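PDB 1U9C: Apc35852 from Geobacillus stearothermophilus, which is of unknown function but belongs to the DJ-1/PfpI family, whose relatives have been linked to chaperone and cysteine protease activities. Local coordinates for residues E29-P34 with A70-A75; A92-G97 with R210-K215; L135-Y140 with R178-N183. All coordinates share one frame; numbering follows the deposited sequence.

Interaction 1 of 3, residues E29-P34 with A70-A75; sequences EEFAVP and AEAEAA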
ATOM      1  N   GLU A  29      -4.921  -7.936   6.811  1.00 20.51           N
ATOM      2  CA  GLU A  29      -3.812  -7.755   7.722  1.00 20.27           C
ATOM      3  C   GLU A  29      -2.959  -6.571   7.320  1.00 20.22           C
ATOM      4  O   GLU A  29      -2.299  -5.945   8.166  1.00 21.04           O
ATOM      5  CB  GLU A  29      -2.936  -9.055   7.770  1.00 21.46           C
ATOM      6  CG  GLU A  29      -1.641  -8.935   8.561  1.00 24.71           C
ATOM      7  CD  GLU A  29      -0.790 -10.168   8.588  1.00 27.48           C
ATOM      8  OE1 GLU A  29      -1.009 -11.121   7.804  1.00 33.14           O
ATOM      9  OE2 GLU A  29       0.156 -10.116   9.416  1.00 32.62           O
ATOM     10  N   GLU A  30      -2.822  -6.352   6.030  1.00 19.80           N
ATOM     11  CA  GLU A  30      -1.962  -5.296   5.514  1.00 19.93           C
ATOM     12  C   GLU A  30      -2.419  -3.898   5.869  1.00 19.78           C
ATOM     13  O   GLU A  30      -1.624  -2.965   5.826  1.00 20.42           O
ATOM     14  CB  GLU A  30      -1.771  -5.457   4.022  1.00 20.84           C
ATOM     15  CG  GLU A  30      -0.979  -6.727   3.671  1.00 20.78           C
ATOM     16  CD  GLU A  30      -0.941  -7.058   2.243  1.00 24.34           C
ATOM     17  OE1 GLU A  30      -1.334  -6.298   1.411  1.00 24.35           O
ATOM     18  OE2 GLU A  30      -0.483  -8.234   1.996  1.00 25.38           O
ATOM     19  N   PHE A  31      -3.697  -3.756   6.155  1.00 19.79           N
ATOM     20  CA  PHE A  31      -4.270  -2.553   6.764  1.00 19.99           C
ATOM     21  C   PHE A  31      -4.227  -2.635   8.292  1.00 19.42           C
ATOM     22  O   PHE A  31      -3.770  -1.707   8.948  1.00 19.76           O
ATOM     23  CB  PHE A  31      -5.718  -2.349   6.315  1.00 19.38           C
ATOM     24  CG  PHE A  31      -6.379  -1.207   6.988  1.00 19.34           C
ATOM     25  CD1 PHE A  31      -6.125   0.096   6.607  1.00 19.83           C
ATOM     26  CD2 PHE A  31      -7.200  -1.395   8.100  1.00 19.83           C
ATOM     27  CE1 PHE A  31      -6.703   1.157   7.285  1.00 20.77           C
ATOM     28  CE2 PHE A  31      -7.780  -0.356   8.749  1.00 21.45           C
ATOM     29  CZ  PHE A  31      -7.530   0.914   8.355  1.00 20.66           C
ATOM     30  N   ALA A  32      -4.728  -3.733   8.840  1.00 19.11           N
ATOM     31  CA  ALA A  32      -4.993  -3.778  10.274  1.00 19.35           C
ATOM     32  C   ALA A  32      -3.709  -3.719  11.107  1.00 20.62           C
ATOM     33  O   ALA A  32      -3.648  -3.013  12.115  1.00 20.78           O
ATOM     34  CB  ALA A  32      -5.789  -5.028  10.652  1.00 20.18           C
ATOM     35  N   VAL A  33      -2.661  -4.451  10.732  1.00 20.08           N
ATOM     36  CA  VAL A  33      -1.461  -4.459  11.548  1.00 20.48           C
ATOM     37  C   VAL A  33      -0.792  -3.062  11.519  1.00 21.33           C
ATOM     38  O   VAL A  33      -0.464  -2.508  12.566  1.00 21.84           O
ATOM     39  CB  VAL A  33      -0.556  -5.593  11.115  1.00 20.45           C
ATOM     40  CG1 VAL A  33       0.892  -5.352  11.520  1.00 23.59           C
ATOM     41  CG2 VAL A  33      -1.101  -6.934  11.644  1.00 23.07           C
ATOM     42  N   PRO A  34      -0.576  -2.455  10.358  1.00 20.36           N
ATOM     43  CA  PRO A  34      -0.075  -1.088  10.334  1.00 20.46           C
ATOM     44  C   PRO A  34      -0.956  -0.086  11.077  1.00 20.13           C
ATOM     45  O   PRO A  34      -0.424   0.790  11.778  1.00 20.54           O
ATOM     46  CB  PRO A  34       0.085  -0.799   8.829  1.00 21.21           C
ATOM     47  CG  PRO A  34       0.350  -2.164   8.267  1.00 20.80           C
ATOM     48  CD  PRO A  34      -0.619  -3.033   9.006  1.00 21.44           C
ATOM     49  N   ALA A  70     -10.054  -5.186  16.090  1.00 19.95           N
ATOM     50  CA  ALA A  70     -11.449  -4.771  16.156  1.00 19.72           C
ATOM     51  C   ALA A  70     -11.643  -3.324  15.639  1.00 18.90           C
ATOM     52  O   ALA A  70     -12.526  -3.057  14.836  1.00 20.66           O
ATOM     53  CB  ALA A  70     -11.963  -4.847  17.559  1.00 21.01           C
ATOM     54  N   GLU A  71     -10.836  -2.391  16.120  1.00 18.76           N
ATOM     55  CA  GLU A  71     -11.008  -1.016  15.699  1.00 19.25           C
ATOM     56  C   GLU A  71     -10.631  -0.800  14.228  1.00 19.52           C
ATOM     57  O   GLU A  71     -11.234  -0.020  13.492  1.00 20.33           O
ATOM     58  CB  GLU A  71     -10.181  -0.092  16.589  1.00 19.44           C
ATOM     59  CG  GLU A  71     -10.765   0.035  17.976  1.00 21.75           C
ATOM     60  CD  GLU A  71      -9.709   0.506  18.937  1.00 26.24           C
ATOM     61  OE1 GLU A  71      -8.874  -0.322  19.454  1.00 30.20           O
ATOM     62  OE2 GLU A  71      -9.720   1.721  19.142  1.00 35.15           O
ATOM     63  N   ALA A  72      -9.603  -1.482  13.745  1.00 19.70           N
ATOM     64  CA  ALA A  72      -9.251  -1.428  12.319  1.00 20.02           C
ATOM     65  C   ALA A  72     -10.366  -1.913  11.442  1.00 20.25           C
ATOM     66  O   ALA A  72     -10.696  -1.272  10.437  1.00 20.38           O
ATOM     67  CB  ALA A  72      -8.021  -2.248  12.112  1.00 21.20           C
ATOM     68  N   GLU A  73     -10.965  -3.024  11.809  1.00 19.83           N
ATOM     69  CA  GLU A  73     -12.027  -3.574  11.034  1.00 20.43           C
ATOM     70  C   GLU A  73     -13.178  -2.647  10.933  1.00 21.00           C
ATOM     71  O   GLU A  73     -13.833  -2.500   9.871  1.00 21.69           O
ATOM     72  CB  GLU A  73     -12.483  -4.918  11.592  1.00 21.76           C
ATOM     73  CG  GLU A  73     -11.442  -6.016  11.422  1.00 23.29           C
ATOM     74  CD  GLU A  73     -11.521  -7.142  12.439  1.00 28.12           C
ATOM     75  OE1 GLU A  73     -12.362  -7.111  13.353  1.00 29.88           O
ATOM     76  OE2 GLU A  73     -10.628  -7.998  12.327  1.00 30.65           O
ATOM     77  N   ALA A  74     -13.517  -2.011  12.052  1.00 19.66           N
ATOM     78  CA  ALA A  74     -14.580  -1.043  12.055  1.00 18.99           C
ATOM     79  C   ALA A  74     -14.302   0.176  11.248  1.00 20.58           C
ATOM     80  O   ALA A  74     -15.215   0.684  10.553  1.00 20.78           O
ATOM     81  CB  ALA A  74     -14.930  -0.694  13.543  1.00 19.20           C
ATOM     82  N   ALA A  75     -13.075   0.686  11.271  1.00 19.44           N
ATOM     83  CA  ALA A  75     -12.710   1.815  10.455  1.00 19.46           C
ATOM     84  C   ALA A  75     -12.956   1.583   8.974  1.00 20.35           C
ATOM     85  O   ALA A  75     -13.312   2.505   8.246  1.00 21.12           O
ATOM     86  CB  ALA A  75     -11.271   2.187  10.718  1.00 20.13           C
TER

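Interaction 2 of 3, residues A92-G97 with R210-K215; sequences AIFLPG and RSTAEK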
ATOM      1  N   ALA A  92       3.086  10.923   6.182  1.00 19.37           N
ATOM      2  CA  ALA A  92       3.309   9.639   5.512  1.00 19.17           C
ATOM      3  C   ALA A  92       2.023   9.175   4.817  1.00 20.03           C
ATOM      4  O   ALA A  92       0.916   9.453   5.348  1.00 19.51           O
ATOM      5  CB  ALA A  92       3.799   8.530   6.452  1.00 20.40           C
ATOM      6  N   ILE A  93       2.176   8.418   3.741  1.00 19.45           N
ATOM      7  CA  ILE A  93       1.029   7.686   3.127  1.00 19.61           C
ATOM      8  C   ILE A  93       1.450   6.237   3.153  1.00 19.01           C
ATOM      9  O   ILE A  93       2.608   5.857   2.915  1.00 20.66           O
ATOM     10  CB  ILE A  93       0.753   8.221   1.692  1.00 19.35           C
ATOM     11  CG1 ILE A  93      -0.487   7.523   1.130  1.00 20.49           C
ATOM     12  CG2 ILE A  93       1.915   8.055   0.751  1.00 20.07           C
ATOM     13  CD1 ILE A  93      -0.908   8.151  -0.228  1.00 21.10           C
ATOM     14  N   PHE A  94       0.436   5.379   3.427  1.00 20.10           N
ATOM     15  CA  PHE A  94       0.609   3.938   3.505  1.00 18.45           C
ATOM     16  C   PHE A  94      -0.430   3.232   2.638  1.00 20.25           C
ATOM     17  O   PHE A  94      -1.611   3.456   2.840  1.00 19.85           O
ATOM     18  CB  PHE A  94       0.470   3.516   4.978  1.00 20.50           C
ATOM     19  CG  PHE A  94       0.980   2.128   5.258  1.00 20.32           C
ATOM     20  CD1 PHE A  94       2.237   1.923   5.799  1.00 21.05           C
ATOM     21  CD2 PHE A  94       0.237   0.990   4.914  1.00 20.62           C
ATOM     22  CE1 PHE A  94       2.712   0.648   6.017  1.00 20.88           C
ATOM     23  CE2 PHE A  94       0.741  -0.271   5.136  1.00 21.06           C
ATOM     24  CZ  PHE A  94       1.987  -0.410   5.691  1.00 21.44           C
ATOM     25  N   LEU A  95       0.038   2.387   1.739  1.00 18.32           N
ATOM     26  CA  LEU A  95      -0.815   1.631   0.800  1.00 18.30           C
ATOM     27  C   LEU A  95      -0.788   0.161   1.076  1.00 18.65           C
ATOM     28  O   LEU A  95       0.129  -0.538   0.657  1.00 19.41           O
ATOM     29  CB  LEU A  95      -0.326   1.877  -0.651  1.00 19.88           C
ATOM     30  CG  LEU A  95      -0.279   3.322  -1.117  1.00 21.99           C
ATOM     31  CD1 LEU A  95       0.178   3.385  -2.578  1.00 22.18           C
ATOM     32  CD2 LEU A  95      -1.458   4.059  -0.890  1.00 22.72           C
ATOM     33  N   PRO A  96      -1.773  -0.354   1.818  1.00 18.47           N
ATOM     34  CA  PRO A  96      -1.926  -1.784   1.915  1.00 19.73           C
ATOM     35  C   PRO A  96      -2.264  -2.371   0.549  1.00 19.50           C
ATOM     36  O   PRO A  96      -2.661  -1.706  -0.389  1.00 20.69           O
ATOM     37  CB  PRO A  96      -3.131  -1.916   2.852  1.00 20.51           C
ATOM     38  CG  PRO A  96      -3.155  -0.645   3.637  1.00 20.10           C
ATOM     39  CD  PRO A  96      -2.799   0.354   2.574  1.00 18.85           C
ATOM     40  N   GLY A  97      -2.168  -3.703   0.499  1.00 20.44           N
ATOM     41  CA  GLY A  97      -2.433  -4.489  -0.723  1.00 20.73           C
ATOM     42  C   GLY A  97      -3.739  -5.233  -0.797  1.00 21.12           C
ATOM     43  O   GLY A  97      -4.790  -4.757  -0.356  1.00 20.93           O
ATOM     44  N   ARG A 210       3.987  -5.762   9.403  1.00 22.84           N
ATOM     45  CA  ARG A 210       4.509  -5.166  10.577  1.00 23.27           C
ATOM     46  C   ARG A 210       5.845  -4.441  10.382  1.00 21.70           C
ATOM     47  O   ARG A 210       6.015  -3.288  10.784  1.00 22.87           O
ATOM     48  CB  ARG A 210       4.621  -6.155  11.723  1.00 23.98           C
ATOM     49  CG  ARG A 210       4.967  -5.502  13.009  1.00 25.95           C
ATOM     50  CD  ARG A 210       4.905  -6.463  14.227  1.00 28.53           C
ATOM     51  NE  ARG A 210       3.547  -6.999  14.307  1.00 35.17           N
ATOM     52  CZ  ARG A 210       2.521  -6.455  14.968  1.00 34.58           C
ATOM     53  NH1 ARG A 210       2.681  -5.364  15.732  1.00 38.16           N
ATOM     54  NH2 ARG A 210       1.341  -7.061  14.917  1.00 35.16           N
ATOM     55  N   SER A 211       6.774  -5.079   9.677  1.00 21.90           N
ATOM     56  CA  SER A 211       8.096  -4.514   9.491  1.00 21.71           C
ATOM     57  C   SER A 211       8.039  -3.279   8.629  1.00 21.43           C
ATOM     58  O   SER A 211       8.759  -2.318   8.855  1.00 23.18           O
ATOM     59  CB  SER A 211       9.124  -5.511   8.916  1.00 22.09           C
ATOM     60  OG  SER A 211       8.828  -5.951   7.612  1.00 25.25           O
ATOM     61  N   THR A 212       7.119  -3.276   7.672  1.00 20.94           N
ATOM     62  CA  THR A 212       6.927  -2.104   6.819  1.00 20.66           C
ATOM     63  C   THR A 212       6.456  -0.962   7.679  1.00 20.76           C
ATOM     64  O   THR A 212       6.986   0.167   7.586  1.00 21.56           O
ATOM     65  CB  THR A 212       5.915  -2.409   5.668  1.00 20.59           C
ATOM     66  OG1 THR A 212       6.408  -3.521   4.901  1.00 21.79           O
ATOM     67  CG2 THR A 212       5.860  -1.261   4.662  1.00 22.02           C
ATOM     68  N   ALA A 213       5.451  -1.202   8.490  1.00 21.47           N
ATOM     69  CA  ALA A 213       4.954  -0.171   9.393  1.00 22.46           C
ATOM     70  C   ALA A 213       6.026   0.338  10.344  1.00 21.20           C
ATOM     71  O   ALA A 213       6.097   1.521  10.625  1.00 21.11           O
ATOM     72  CB  ALA A 213       3.746  -0.656  10.169  1.00 23.25           C
ATOM     73  N   GLU A 214       6.884  -0.550  10.839  1.00 21.92           N
ATOM     74  CA  GLU A 214       7.914  -0.128  11.772  1.00 22.64           C
ATOM     75  C   GLU A 214       8.978   0.726  11.102  1.00 21.79           C
ATOM     76  O   GLU A 214       9.591   1.626  11.724  1.00 21.61           O
ATOM     77  CB  GLU A 214       8.521  -1.346  12.491  1.00 24.24           C
ATOM     78  CG  GLU A 214       7.529  -2.087  13.378  1.00 25.39           C
ATOM     79  CD  GLU A 214       7.025  -1.289  14.578  1.00 30.89           C
ATOM     80  OE1 GLU A 214       7.592  -0.209  14.872  1.00 33.91           O
ATOM     81  OE2 GLU A 214       6.071  -1.751  15.263  1.00 36.21           O
ATOM     82  N   LYS A 215       9.235   0.500   9.828  1.00 21.01           N
ATOM     83  CA  LYS A 215      10.093   1.406   9.081  1.00 21.43           C
ATOM     84  C   LYS A 215       9.513   2.812   8.953  1.00 19.88           C
ATOM     85  O   LYS A 215      10.238   3.795   9.006  1.00 20.46           O
ATOM     86  CB  LYS A 215      10.474   0.852   7.684  1.00 21.75           C
ATOM     87  CG  LYS A 215      11.532  -0.280   7.709  1.00 24.06           C
ATOM     88  CD  LYS A 215      11.734  -0.965   6.340  1.00 22.63           C
ATOM     89  CE  LYS A 215      12.913  -1.935   6.343  1.00 24.69           C
ATOM     90  NZ  LYS A 215      12.665  -3.166   7.178  1.00 22.79           N
TER

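Interaction 3 of 3, residues L135-Y140 with R178-N183; sequences LVNATY and RLRGAN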
ATOM      1  N   LEU A 135       2.132   2.946  -7.295  1.00 24.17           N
ATOM      2  CA  LEU A 135       3.340   3.665  -7.747  1.00 25.27           C
ATOM      3  C   LEU A 135       3.660   3.476  -9.229  1.00 25.38           C
ATOM      4  O   LEU A 135       4.538   4.185  -9.766  1.00 26.72           O
ATOM      5  CB  LEU A 135       4.536   3.181  -6.954  1.00 25.99           C
ATOM      6  CG  LEU A 135       4.571   3.637  -5.508  1.00 28.76           C
ATOM      7  CD1 LEU A 135       5.467   2.729  -4.665  1.00 29.35           C
ATOM      8  CD2 LEU A 135       5.081   5.112  -5.485  1.00 32.44           C
ATOM      9  N   VAL A 136       3.013   2.528  -9.910  1.00 24.97           N
ATOM     10  CA  VAL A 136       3.520   2.103 -11.227  1.00 26.70           C
ATOM     11  C   VAL A 136       3.526   3.252 -12.244  1.00 27.52           C
ATOM     12  O   VAL A 136       4.462   3.353 -13.062  1.00 26.59           O
ATOM     13  CB  VAL A 136       2.742   0.844 -11.723  1.00 27.82           C
ATOM     14  CG1 VAL A 136       2.839   0.654 -13.215  1.00 30.62           C
ATOM     15  CG2 VAL A 136       3.291  -0.366 -10.957  1.00 29.35           C
ATOM     16  N   ASN A 137       2.503   4.108 -12.204  1.00 26.58           N
ATOM     17  CA  ASN A 137       2.340   5.236 -13.122  1.00 26.66           C
ATOM     18  C   ASN A 137       2.339   6.597 -12.398  1.00 26.49           C
ATOM     19  O   ASN A 137       1.868   7.593 -12.960  1.00 28.25           O
ATOM     20  CB  ASN A 137       1.050   5.067 -13.906  1.00 26.70           C
ATOM     21  CG  ASN A 137       0.998   3.746 -14.656  1.00 28.59           C
ATOM     22  OD1 ASN A 137       1.939   3.400 -15.371  1.00 30.12           O
ATOM     23  ND2 ASN A 137      -0.136   3.043 -14.586  1.00 25.53           N
ATOM     24  N   ALA A 138       2.948   6.638 -11.211  1.00 26.33           N
ATOM     25  CA  ALA A 138       3.098   7.862 -10.410  1.00 26.84           C
ATOM     26  C   ALA A 138       4.488   8.476 -10.659  1.00 27.34           C
ATOM     27  O   ALA A 138       5.464   7.749 -10.870  1.00 27.44           O
ATOM     28  CB  ALA A 138       2.939   7.589  -8.943  1.00 26.91           C
ATOM     29  N   THR A 139       4.535   9.801 -10.717  1.00 27.19           N
ATOM     30  CA  THR A 139       5.753  10.509 -11.153  1.00 27.54           C
ATOM     31  C   THR A 139       5.910  11.775 -10.378  1.00 27.72           C
ATOM     32  O   THR A 139       4.980  12.295  -9.782  1.00 27.19           O
ATOM     33  CB  THR A 139       5.714  10.909 -12.654  1.00 27.60           C
ATOM     34  OG1 THR A 139       4.667  11.864 -12.876  1.00 28.54           O
ATOM     35  CG2 THR A 139       5.390   9.742 -13.630  1.00 28.13           C
ATOM     36  N   TYR A 140       7.139  12.296 -10.396  1.00 27.28           N
ATOM     37  CA  TYR A 140       7.408  13.667  -9.967  1.00 28.35           C
ATOM     38  C   TYR A 140       6.779  14.596 -11.001  1.00 28.01           C
ATOM     39  O   TYR A 140       6.375  14.159 -12.079  1.00 27.30           O
ATOM     40  CB  TYR A 140       8.923  13.930  -9.888  1.00 27.51           C
ATOM     41  CG  TYR A 140       9.569  13.242  -8.726  1.00 26.71           C
ATOM     42  CD1 TYR A 140       9.571  13.844  -7.494  1.00 27.36           C
ATOM     43  CD2 TYR A 140      10.171  11.987  -8.858  1.00 24.56           C
ATOM     44  CE1 TYR A 140      10.134  13.209  -6.387  1.00 27.46           C
ATOM     45  CE2 TYR A 140      10.735  11.350  -7.773  1.00 27.07           C
ATOM     46  CZ  TYR A 140      10.707  11.955  -6.547  1.00 27.02           C
ATOM     47  OH  TYR A 140      11.288  11.339  -5.489  1.00 28.57           O
ATOM     48  N   ARG A 178      10.252  -2.898 -12.125  1.00 22.53           N
ATOM     49  CA  ARG A 178      11.579  -2.918 -12.747  1.00 22.84           C
ATOM     50  C   ARG A 178      11.624  -2.193 -14.103  1.00 22.55           C
ATOM     51  O   ARG A 178      12.529  -1.421 -14.376  1.00 22.28           O
ATOM     52  CB  ARG A 178      12.102  -4.339 -12.867  1.00 22.47           C
ATOM     53  CG  ARG A 178      13.428  -4.412 -13.537  1.00 23.44           C
ATOM     54  CD  ARG A 178      13.943  -5.823 -13.758  1.00 24.67           C
ATOM     55  NE  ARG A 178      13.880  -6.601 -12.521  1.00 25.73           N
ATOM     56  CZ  ARG A 178      12.940  -7.484 -12.216  1.00 26.91           C
ATOM     57  NH1 ARG A 178      13.012  -8.117 -11.066  1.00 26.34           N
ATOM     58  NH2 ARG A 178      11.931  -7.750 -13.054  1.00 25.19           N
ATOM     59  N   LEU A 179      10.609  -2.410 -14.917  1.00 23.10           N
ATOM     60  CA  LEU A 179      10.483  -1.737 -16.191  1.00 24.37           C
ATOM     61  C   LEU A 179      10.427  -0.223 -16.034  1.00 24.11           C
ATOM     62  O   LEU A 179      10.959   0.494 -16.888  1.00 25.50           O
ATOM     63  CB  LEU A 179       9.221  -2.255 -16.907  1.00 24.48           C
ATOM     64  CG  LEU A 179       8.949  -1.917 -18.350  1.00 25.11           C
ATOM     65  CD1 LEU A 179      10.122  -2.353 -19.178  1.00 22.85           C
ATOM     66  CD2 LEU A 179       7.665  -2.624 -18.821  1.00 26.21           C
ATOM     67  N   ARG A 180       9.790   0.247 -14.953  1.00 25.07           N
ATOM     68  CA  ARG A 180       9.710   1.681 -14.645  1.00 25.11           C
ATOM     69  C   ARG A 180      11.038   2.242 -14.057  1.00 25.22           C
ATOM     70  O   ARG A 180      11.171   3.442 -13.793  1.00 27.44           O
ATOM     71  CB  ARG A 180       8.517   1.966 -13.692  1.00 25.58           C
ATOM     72  CG  ARG A 180       7.123   1.622 -14.284  1.00 27.70           C
ATOM     73  CD  ARG A 180       6.558   2.674 -15.253  1.00 30.09           C
ATOM     74  NE  ARG A 180       5.183   2.361 -15.663  1.00 32.55           N
ATOM     75  CZ  ARG A 180       4.822   1.561 -16.650  1.00 33.86           C
ATOM     76  NH1 ARG A 180       5.719   0.987 -17.452  1.00 34.17           N
ATOM     77  NH2 ARG A 180       3.525   1.349 -16.872  1.00 32.19           N
ATOM     78  N   GLY A 181      12.028   1.382 -13.829  1.00 25.36           N
ATOM     79  CA  GLY A 181      13.363   1.833 -13.416  1.00 25.09           C
ATOM     80  C   GLY A 181      13.747   1.515 -11.987  1.00 25.23           C
ATOM     81  O   GLY A 181      14.778   1.963 -11.522  1.00 25.36           O
ATOM     82  N   ALA A 182      12.902   0.774 -11.272  1.00 25.11           N
ATOM     83  CA  ALA A 182      13.227   0.372  -9.904  1.00 24.41           C
ATOM     84  C   ALA A 182      14.283  -0.726  -9.863  1.00 24.62           C
ATOM     85  O   ALA A 182      14.391  -1.552 -10.786  1.00 24.21           O
ATOM     86  CB  ALA A 182      11.971  -0.088  -9.185  1.00 24.04           C
ATOM     87  N   ASN A 183      15.088  -0.684  -8.805  1.00 24.33           N
ATOM     88  CA  ASN A 183      16.021  -1.758  -8.469  1.00 24.79           C
ATOM     89  C   ASN A 183      15.307  -2.663  -7.502  1.00 25.53           C
ATOM     90  O   ASN A 183      15.169  -2.335  -6.317  1.00 25.50           O
ATOM     91  CB  ASN A 183      17.298  -1.195  -7.847  1.00 25.23           C
ATOM     92  CG  ASN A 183      18.062  -0.371  -8.822  1.00 24.26           C
ATOM     93  OD1 ASN A 183      18.225  -0.762  -9.975  1.00 24.53           O
ATOM     94  ND2 ASN A 183      18.522   0.797  -8.386  1.00 26.66           N
TER

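Interaction 1 of 3, residues E29-P34 with A70-A75
A32 and A72 bring helix 28-40 and the short helix 70-75 together, with F31 widening the contact on one side. The apolar part is small. The methyl carbons A32 CB and A72 CB meet at 3.9 Å, and A72 CB also lies beside A32 CA. The two backbones come this near, A32 CA to A72 CA 5.3 Å, with nothing longer than the methyl of an alanine between them. F31 CE2 adds a second apolar touch, 3.9 Å from A72 CB.

The aromatic part is an approach to a carbonyl. With CG anti to the backbone N (chi1 175°), the F31 ring brings its edge to A72, and CE2 stands 3.5 Å from A72 O, the oxygen lying near the ring plane. The same ring reaches M10 and V12 of the central strand 7-12, so phenylalanine is large enough to span from the sheet to the outer helix.

No hydrogen bond or salt bridge crosses between the two helices. Cohesion therefore comes from close fit and burial of methyl and ring carbons, perhaps helped by a weak attraction between the slightly positive ring edge and the carbonyl oxygen.

Interaction 2 of 3, residues A92-G97 with R210-K215
Next to T212, the threonine whose methyl meets F94, S211 OG is gripped by several groups: it has hydrogen bonds with D192 OD1 and S194 OG, and a weak one with S208 O. T212 divides its two branches between different tasks. Its hydroxyl OG1 is hydrogen-bonded to S208 O one turn back in the chain, which satisfies the polar branch in a buried place. CG2, anti to the backbone N, is thereby presented to the strand as a purely apolar surface.

F94 receives it. Its ring leaves strand 92-95 with CG anti to the backbone N (chi1 -165°), directing the far end of the ring at the helix. CE1 comes to 3.9 Å from T212 CG2, and CZ follows at 4.1 Å from that same carbon; the methyl comes in at a slant. The A213 backbone is met differently, since A213 N lies at the ring edge, near its plane, 4.1 Å from CE1. The small A213 suits this spot because it lets the ring approach the helix backbone, its CB remaining 4.5 Å from F94 CE1. Just past the end of the strand, P96 CG lies in the plane of the F94 ring at its edge.

M10 of strand 7-12 also borders F94, whereas I93 faces helix 109-120 across the sheet. A largely parallel central sheet with helices on both faces is the alpha/beta/alpha sandwich of the DJ-1/PfpI family.

Interaction 3 of 3, residues L135-Y140 with R178-N183
The guanidinium of R180 meets V136 O and N137 OD1 at its edge, both near its plane, while V136 CG1 lies off that plane, 3.8 Å from NH2. The N137 amide is turned only 28° from the guanidinium, so the two flat groups are nearly coplanar. This suits the straightest of the three bonds, R180 NH2 to N137 OD1 at 3.0 Å, with an N-H...O angle of 155° and the donor in the carbonyl plane. R180 NE adds two weak bonds, one to V136 O at 2.9 Å and strongly bent, the other to N137 OD1 at 3.4 Å. The arginine reaches them by a bend at chi2 (-79°).

Both partners belong to the type I turn from L135 to A138, closed by A138 N to L135 O at 3.3 Å. R180 itself stands where helix 173-179 ends in a Schellman motif: G181 has positive phi and sends its N to R178 O. At these backbone angles a CB would be jammed against the carbonyl O of R180, which explains the glycine.

A leucine in place of R180 would probably leave V136 O and N137 OD1 without their donors from the helix end and the N137 amide less firmly oriented on that side. N137 ND2 is hydrogen-bonded to P106 O, and the V136 side chain packs on L173, T176 and L177 of helix 173-179.

How the interactions relate
Interactions 1 and 2 are buried and continuous with each other, whereas interaction 3 lies partly buried on the opposite side of the chain's centre from interaction 1, the two centres about 28 Å apart. Helix 28-40 joins the first two: P34 CG touches F94 CZ at 3.5 Å, and E30 OE1 accepts a weak hydrogen bond from G97 N. That helix lies between the sheet and helix 70-75, with helix 209-221 beside it over F94, and methyl groups and phenylalanine rings supply the cohesion. Interaction 3 instead ties a turn to a helix end, where a backbone carbonyl and a side-chain amide oxygen of the turn are met by directional bonds from an arginine.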